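Local atomic coordinates of adenylyltransferase and sulfurtransferase uba4 (Chaetomium thermophilum, PDB entry 6YUB), a protein that probably activates a ubiquitin-like sulfur-carrier protein by adenylation and passes sulfur to it, for tRNA wobble-uridine thiolation and molybdenum cofactor synthesis. Residues D143-A155 and L164-V176. Residues are numbered along the deposited sequence; the frame is centred on the assembly and turned at random.
Sequences DVCVLLGKPLVSA and LIVLNCPPTPQGV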
loop_
_atom_site.group_PDB
_atom_site.type_symbol
_atom_site.label_atom_id
_atom_site.label_comp_id
_atom_site.label_asym_id
_atom_site.label_seq_id
_atom_site.Cartn_x
_atom_site.Cartn_y
_atom_site.Cartn_z
ATOM N N ASP B 143 13.037 9.112 21.318
ATOM C CA ASP B 143 13.562 9.408 22.647
ATOM C C ASP B 143 12.606 10.296 23.435
ATOM O O ASP B 143 12.233 9.974 24.570
ATOM C CB ASP B 143 14.940 10.059 22.520
ATOM C CG ASP B 143 15.997 9.089 22.020
ATOM O OD1 ASP B 143 15.695 7.875 21.930
ATOM O OD2 ASP B 143 17.123 9.532 21.714
ATOM N N VAL B 144 12.176 11.411 22.834
ATOM C CA VAL B 144 11.318 12.355 23.543
ATOM C C VAL B 144 9.976 11.718 23.880
ATOM O O VAL B 144 9.428 11.930 24.970
ATOM C CB VAL B 144 11.146 13.637 22.704
ATOM C CG1 VAL B 144 10.091 14.544 23.315
ATOM C CG2 VAL B 144 12.476 14.363 22.574
ATOM N N CYS B 145 9.420 10.931 22.958
ATOM C CA CYS B 145 8.167 10.240 23.242
ATOM C C CYS B 145 8.313 9.299 24.431
ATOM O O CYS B 145 7.416 9.207 25.276
ATOM C CB CYS B 145 7.702 9.477 22.003
ATOM S SG CYS B 145 7.012 10.558 20.733
ATOM N N VAL B 146 9.440 8.585 24.511
ATOM C CA VAL B 146 9.678 7.720 25.659
ATOM C C VAL B 146 9.723 8.536 26.940
ATOM O O VAL B 146 9.117 8.159 27.954
ATOM C CB VAL B 146 10.975 6.913 25.450
ATOM C CG1 VAL B 146 11.480 6.368 26.777
ATOM C CG2 VAL B 146 10.737 5.791 24.451
ATOM N N LEU B 147 10.428 9.669 26.920
ATOM C CA LEU B 147 10.611 10.437 28.142
ATOM C C LEU B 147 9.330 11.139 28.572
ATOM O O LEU B 147 9.085 11.291 29.776
ATOM C CB LEU B 147 11.735 11.456 27.959
ATOM C CG LEU B 147 13.143 10.896 27.763
ATOM C CD1 LEU B 147 14.135 12.026 27.531
ATOM C CD2 LEU B 147 13.566 10.049 28.954
ATOM N N LEU B 148 8.499 11.569 27.618
ATOM C CA LEU B 148 7.263 12.264 27.933
ATOM C C LEU B 148 6.045 11.348 27.904
ATOM O O LEU B 148 4.915 11.831 28.032
ATOM C CB LEU B 148 7.057 13.440 26.970
ATOM C CG LEU B 148 8.088 14.570 27.066
ATOM C CD1 LEU B 148 7.807 15.642 26.025
ATOM C CD2 LEU B 148 8.111 15.173 28.468
ATOM N N GLY B 149 6.244 10.045 27.737
ATOM C CA GLY B 149 5.144 9.101 27.777
ATOM C C GLY B 149 4.105 9.305 26.692
ATOM O O GLY B 149 2.926 9.507 26.991
ATOM N N LYS B 150 4.527 9.238 25.429
ATOM C CA LYS B 150 3.636 9.452 24.305
ATOM C C LYS B 150 3.653 8.248 23.372
ATOM O O LYS B 150 4.714 7.655 23.153
ATOM C CB LYS B 150 4.043 10.707 23.505
ATOM C CG LYS B 150 4.188 11.963 24.337
ATOM C CD LYS B 150 2.839 12.606 24.615
ATOM C CE LYS B 150 2.935 13.595 25.769
ATOM N NZ LYS B 150 1.895 14.653 25.703
ATOM N N PRO B 151 2.505 7.861 22.816
ATOM C CA PRO B 151 2.510 6.865 21.738
ATOM C C PRO B 151 2.953 7.498 20.429
ATOM O O PRO B 151 2.569 8.627 20.098
ATOM C CB PRO B 151 1.048 6.401 21.674
ATOM C CG PRO B 151 0.270 7.601 22.107
ATOM C CD PRO B 151 1.135 8.322 23.136
ATOM N N LEU B 152 3.760 6.757 19.679
ATOM C CA LEU B 152 4.387 7.264 18.466
ATOM C C LEU B 152 4.016 6.396 17.275
ATOM O O LEU B 152 4.181 5.172 17.313
ATOM C CB LEU B 152 5.913 7.311 18.628
ATOM C CG LEU B 152 6.747 7.588 17.379
ATOM C CD1 LEU B 152 6.419 8.958 16.800
ATOM C CD2 LEU B 152 8.233 7.485 17.705
ATOM N N VAL B 153 3.512 7.031 16.222
ATOM C CA VAL B 153 3.290 6.374 14.937
ATOM C C VAL B 153 4.333 6.931 13.975
ATOM O O VAL B 153 4.265 8.101 13.578
ATOM C CB VAL B 153 1.866 6.599 14.416
ATOM C CG1 VAL B 153 1.622 5.782 13.155
ATOM C CG2 VAL B 153 0.843 6.249 15.495
ATOM N N SER B 154 5.303 6.105 13.603
ATOM C CA SER B 154 6.433 6.536 12.792
ATOM C C SER B 154 6.441 5.805 11.456
ATOM O O SER B 154 6.228 4.589 11.398
ATOM C CB SER B 154 7.756 6.291 13.537
ATOM O OG SER B 154 8.860 6.360 12.652
ATOM N N ALA B 155 6.688 6.558 10.386
ATOM C CA ALA B 155 6.785 6.018 9.037
ATOM C C ALA B 155 8.013 6.608 8.357
ATOM O O ALA B 155 8.567 7.615 8.801
ATOM C CB ALA B 155 5.525 6.321 8.215
ATOM N N LEU B 164 6.270 1.452 8.432
ATOM C CA LEU B 164 5.369 2.001 9.434
ATOM C C LEU B 164 5.407 1.123 10.673
ATOM O O LEU B 164 5.482 -0.105 10.568
ATOM C CB LEU B 164 3.935 2.099 8.900
ATOM C CG LEU B 164 2.860 2.501 9.908
ATOM C CD1 LEU B 164 1.973 3.589 9.326
ATOM C CD2 LEU B 164 2.029 1.293 10.291
ATOM N N ILE B 165 5.362 1.755 11.843
ATOM C CA ILE B 165 5.365 1.019 13.100
ATOM C C ILE B 165 4.795 1.913 14.191
ATOM O O ILE B 165 5.038 3.121 14.214
ATOM C CB ILE B 165 6.787 0.523 13.457
ATOM C CG1 ILE B 165 6.733 -0.389 14.684
ATOM C CG2 ILE B 165 7.719 1.703 13.710
ATOM C CD1 ILE B 165 7.929 -1.304 14.808
ATOM N N VAL B 166 4.039 1.301 15.099
ATOM C CA VAL B 166 3.504 1.968 16.281
ATOM C C VAL B 166 4.402 1.626 17.462
ATOM O O VAL B 166 4.687 0.442 17.721
ATOM C CB VAL B 166 2.051 1.546 16.550
ATOM C CG1 VAL B 166 1.488 2.276 17.763
ATOM C CG2 VAL B 166 1.192 1.804 15.324
ATOM N N LEU B 167 4.854 2.656 18.175
ATOM C CA LEU B 167 5.848 2.498 19.228
ATOM C C LEU B 167 5.330 3.083 20.532
ATOM O O LEU B 167 4.528 4.025 20.541
ATOM C CB LEU B 167 7.174 3.178 18.843
ATOM C CG LEU B 167 7.827 2.694 17.550
ATOM C CD1 LEU B 167 8.840 3.711 17.038
ATOM C CD2 LEU B 167 8.489 1.339 17.765
ATOM N N ASN B 168 5.805 2.514 21.635
ATOM C CA ASN B 168 5.519 3.017 22.979
ATOM C C ASN B 168 4.022 3.225 23.183
ATOM O O ASN B 168 3.581 4.225 23.754
ATOM C CB ASN B 168 6.291 4.309 23.246
ATOM C CG ASN B 168 6.293 4.694 24.712
ATOM O OD1 ASN B 168 6.328 3.836 25.591
ATOM N ND2 ASN B 168 6.253 5.999 24.983
ATOM N N CYS B 169 3.230 2.265 22.712
ATOM C CA CYS B 169 1.776 2.332 22.828
ATOM C C CYS B 169 1.275 1.002 23.366
ATOM O O CYS B 169 1.498 -0.042 22.725
ATOM C CB CYS B 169 1.139 2.646 21.471
ATOM S SG CYS B 169 -0.635 2.985 21.552
ATOM N N PRO B 170 0.620 0.973 24.545
ATOM C CA PRO B 170 0.441 2.128 25.446
ATOM C C PRO B 170 1.765 2.529 26.092
ATOM O O PRO B 170 2.573 1.653 26.389
ATOM C CB PRO B 170 -0.566 1.621 26.478
ATOM C CG PRO B 170 -0.384 0.135 26.494
ATOM C CD PRO B 170 -0.019 -0.247 25.077
ATOM N N PRO B 171 1.983 3.829 26.300
ATOM C CA PRO B 171 3.284 4.275 26.824
ATOM C C PRO B 171 3.596 3.684 28.189
ATOM O O PRO B 171 2.708 3.497 29.024
ATOM C CB PRO B 171 3.136 5.803 26.885
ATOM C CG PRO B 171 1.661 6.045 26.926
ATOM C CD PRO B 171 1.050 4.955 26.096
ATOM N N THR B 172 4.880 3.398 28.404
ATOM C CA THR B 172 5.379 2.874 29.676
ATOM C C THR B 172 6.554 3.736 30.131
ATOM O O THR B 172 7.463 4.014 29.316
ATOM C CB THR B 172 5.825 1.420 29.546
ATOM O OG1 THR B 172 4.754 0.632 29.017
ATOM C CG2 THR B 172 6.243 0.868 30.905
ATOM N N PRO B 173 6.607 4.151 31.395
ATOM C CA PRO B 173 7.708 5.012 31.845
ATOM C C PRO B 173 9.080 4.410 31.561
ATOM O O PRO B 173 9.266 3.188 31.560
ATOM C CB PRO B 173 7.459 5.148 33.355
ATOM C CG PRO B 173 5.989 4.947 33.511
ATOM C CD PRO B 173 5.589 3.950 32.447
ATOM N N GLN B 174 10.041 5.298 31.327
ATOM C CA GLN B 174 11.422 4.901 31.090
ATOM C C GLN B 174 11.951 4.060 32.245
ATOM O O GLN B 174 11.739 4.384 33.416
ATOM C CB GLN B 174 12.277 6.158 30.908
ATOM C CG GLN B 174 13.728 5.927 30.540
ATOM C CD GLN B 174 14.554 7.203 30.656
ATOM O OE1 GLN B 174 14.255 8.075 31.474
ATOM N NE2 GLN B 174 15.590 7.319 29.832
ATOM N N GLY B 175 12.634 2.966 31.909
ATOM C CA GLY B 175 13.289 2.136 32.895
ATOM C C GLY B 175 12.459 0.999 33.456
ATOM O O GLY B 175 13.025 0.095 34.088
ATOM N N VAL B 176 11.145 1.012 33.259
ATOM C CA VAL B 176 10.286 -0.050 33.774
ATOM C C VAL B 176 10.449 -1.275 32.885
ATOM O O VAL B 176 10.142 -1.233 31.689
ATOM C CB VAL B 176 8.820 0.401 33.833
ATOM C CG1 VAL B 176 7.927 -0.731 34.307
ATOM C CG2 VAL B 176 8.681 1.616 34.743
HETATM O O HOH W 1 7.113 6.462 28.059
HETATM O O HOH W 2 9.020 8.008 31.009
#
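L152 and L167 pair across the hairpin as a hydrogen-bonded antiparallel pair, both side chains on the same face, and their contact illustrates how a buried hairpin can be tight at its strands and looser where the chains leave the sheet. L167 N reaches L152 O at 2.7 Å, and L152 N returns a bond to L167 O; S154 and I165 repeat the exchange two residues along, past the non-hydrogen-bonded pair V153-V166. The two leucines run side by side, L152 CD2 lying 3.9 Å from L167 CD1, while V153, V166, A155 and L164 occupy the other face, where L164 packs on helix 208-228. This is the strand 152-158/161-167 hairpin, through which the Rossmann-like sheet of the ThiF family, with its parallel strands, continues into antiparallel ones; along its other edge, strand 152-158 bonds to strand 127-130.

Past the strands, N168 ties its loop to the link between helix 135-148 and strand 152-158. With CG anti to the backbone N (chi1 -166°), its amide is carried toward the backbone of K150, and ND2 of N168 donates to K150 O at 2.9 Å, from above the carbonyl plane and with a bent N-H...O angle of 136°. N168 OD1 accepts from T172 N at 3.2 Å. With an alanine here, K150 O and T172 N would probably both lose these partners, leaving the 168-172 loop freer to shift. Among these buried polar groups one water joins V146 O, N168 ND2 and T172 O. V146 itself packs against C184, one of the four cysteines that bind the zinc ion.

The looser, partly exposed side belongs to L147, G149, P171 and Q174. P171 CB covers G149, whose positive phi closes the helix in a Schellman motif, at 3.6 Å from G149 C. A second water links V146 O to Q174 N. There the extended Q174 lies alongside L147, Q174 OE1 3.3 Å from L147 CD2, while Q174 NE2 bonds A281 O and L288 O.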